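Local coordinates for cellulosomal scaffoldin adaptor protein B (Acetivibrio cellulolyticus, PDB 4WI0) that uses this cohesin module, one part of a longer adaptor scaffoldin, to bind the dockerin of the cellulosomal scaffoldin and so join the two in the cellulosome, at the interface of chains A and B. Residues are numbered along the deposited sequence; one frame, centred on the assembly and turned at random. Chains: chain A, Cellulosomal scaffoldin adaptor protein B; chain B, Cellulosomal scaffoldin.

The interface of chains A and B. Residues chain A 36, 92, 135, 146; chain B 116-117, 138-139.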
loop_
_atom_site.group_PDB
_atom_site.type_symbol
_atom_site.label_atom_id
_atom_site.label_comp_id
_atom_site.label_asym_id
_atom_site.label_seq_id
_atom_site.Cartn_x
_atom_site.Cartn_y
_atom_site.Cartn_z
ATOM N N GLN A 36 -4.530 -7.078 -2.653
ATOM C CA GLN A 36 -5.752 -6.566 -2.045
ATOM C C GLN A 36 -6.849 -6.813 -3.083
ATOM O O GLN A 36 -6.655 -6.519 -4.272
ATOM C CB GLN A 36 -5.664 -5.064 -1.730
ATOM C CG GLN A 36 -6.927 -4.496 -1.094
ATOM C CD GLN A 36 -6.799 -3.056 -0.628
ATOM O OE1 GLN A 36 -5.831 -2.360 -0.946
ATOM N NE2 GLN A 36 -7.797 -2.592 0.112
ATOM N N SER A 92 -6.898 -8.276 2.252
ATOM C CA SER A 92 -5.575 -7.861 1.930
ATOM C C SER A 92 -4.590 -8.627 2.803
ATOM O O SER A 92 -4.825 -8.783 4.003
ATOM C CB SER A 92 -5.440 -6.361 2.169
ATOM O OG SER A 92 -4.145 -5.928 1.830
ATOM N N THR A 135 -12.410 2.775 -2.704
ATOM C CA THR A 135 -11.317 2.645 -1.744
ATOM C C THR A 135 -10.024 2.117 -2.383
ATOM O O THR A 135 -8.988 2.074 -1.723
ATOM C CB THR A 135 -11.703 1.711 -0.570
ATOM O OG1 THR A 135 -11.860 0.364 -1.041
ATOM C CG2 THR A 135 -12.999 2.180 0.106
ATOM N N PHE A 146 1.129 -6.356 -5.826
ATOM C CA PHE A 146 2.388 -5.631 -5.612
ATOM C C PHE A 146 3.604 -6.527 -5.793
ATOM O O PHE A 146 3.520 -7.743 -5.613
ATOM C CB PHE A 146 2.411 -4.987 -4.213
ATOM C CG PHE A 146 1.384 -3.918 -4.048
ATOM C CD1 PHE A 146 0.059 -4.256 -3.818
ATOM C CD2 PHE A 146 1.720 -2.581 -4.185
ATOM C CE1 PHE A 146 -0.908 -3.287 -3.708
ATOM C CE2 PHE A 146 0.750 -1.600 -4.084
ATOM C CZ PHE A 146 -0.566 -1.958 -3.843
ATOM N N PHE B 116 -7.772 1.659 7.498
ATOM C CA PHE B 116 -7.546 0.865 6.298
ATOM C C PHE B 116 -8.829 0.658 5.494
ATOM O O PHE B 116 -9.895 0.426 6.053
ATOM C CB PHE B 116 -6.954 -0.498 6.635
ATOM C CG PHE B 116 -6.412 -1.233 5.439
ATOM C CD1 PHE B 116 -5.231 -0.819 4.832
ATOM C CD2 PHE B 116 -7.076 -2.340 4.914
ATOM C CE1 PHE B 116 -4.723 -1.490 3.727
ATOM C CE2 PHE B 116 -6.571 -3.010 3.807
ATOM C CZ PHE B 116 -5.394 -2.583 3.214
ATOM N N ASN B 117 -8.685 0.723 4.175
ATOM C CA ASN B 117 -9.803 0.578 3.240
ATOM C C ASN B 117 -10.857 1.673 3.389
ATOM O O ASN B 117 -12.043 1.390 3.518
ATOM C CB ASN B 117 -10.451 -0.812 3.342
ATOM C CG ASN B 117 -11.338 -1.133 2.143
ATOM O OD1 ASN B 117 -12.461 -1.644 2.282
ATOM N ND2 ASN B 117 -10.839 -0.840 0.959
ATOM N N SER B 138 -5.253 2.495 1.398
ATOM C CA SER B 138 -5.326 1.151 0.831
ATOM C C SER B 138 -3.968 0.477 0.985
ATOM O O SER B 138 -3.088 1.016 1.654
ATOM C CB SER B 138 -5.738 1.232 -0.646
ATOM O OG SER B 138 -4.820 1.989 -1.414
ATOM N N LEU B 139 -3.801 -0.697 0.371
ATOM C CA LEU B 139 -2.536 -1.437 0.474
ATOM C C LEU B 139 -1.348 -0.658 -0.112
ATOM O O LEU B 139 -0.222 -0.823 0.352
ATOM C CB LEU B 139 -2.643 -2.809 -0.200
ATOM C CG LEU B 139 -1.447 -3.759 -0.034
ATOM C CD1 LEU B 139 -1.034 -3.893 1.426
ATOM C CD2 LEU B 139 -1.772 -5.120 -0.621
#
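This is a type II cohesin–dockerin interface, the joint that couples the adaptor scaffoldin to the X-module–dockerin end of its partner; the patch sets strands and a loop of the cohesin against the start of dockerin helix 139-146 and the loop at B:Phe116 and B:Asn117. With CG anti to the backbone N (chi1 180°) and the chain extended beyond, A:Gln36 carries its amide from strand 32-40 to the helix start. There OE1 accepts a hydrogen bond from the backbone N of B:Leu139 at 2.9 Å, fairly straight at the hydrogen, the donor tilted 32° from the carbonyl plane. That N–H belongs to the first helix residue, so the oxygen may act as a cap supplied by the other chain. The same amide sits beyond the CE2/CZ rim of the B:Phe116 ring, nearly parallel (22°) but offset, not stacked on its face; A:Gln36 NE2 is 3.9 Å from CE2. A:Ser92 touches this ring through its CB, also 3.9 Å from CE2, while its OG lies 3.5 Å from CD2 of B:Leu139. That methyl is wedged between A:Ser92 and A:Phe146, whose CE1 approaches it to 3.7 Å; CG and CD2 of the leucine lie above the plane of the phenylalanine ring, outside its CD1/CE1 rim. Farther along, ND2 of B:Asn117 donates to the hydroxyl OG1 of A:Thr135 in a bent hydrogen bond of doubtful geometry, the hydroxyl out of the asparagine amide plane. B:Ser138 contributes a CB contact to the carbonyl O of A:Thr135.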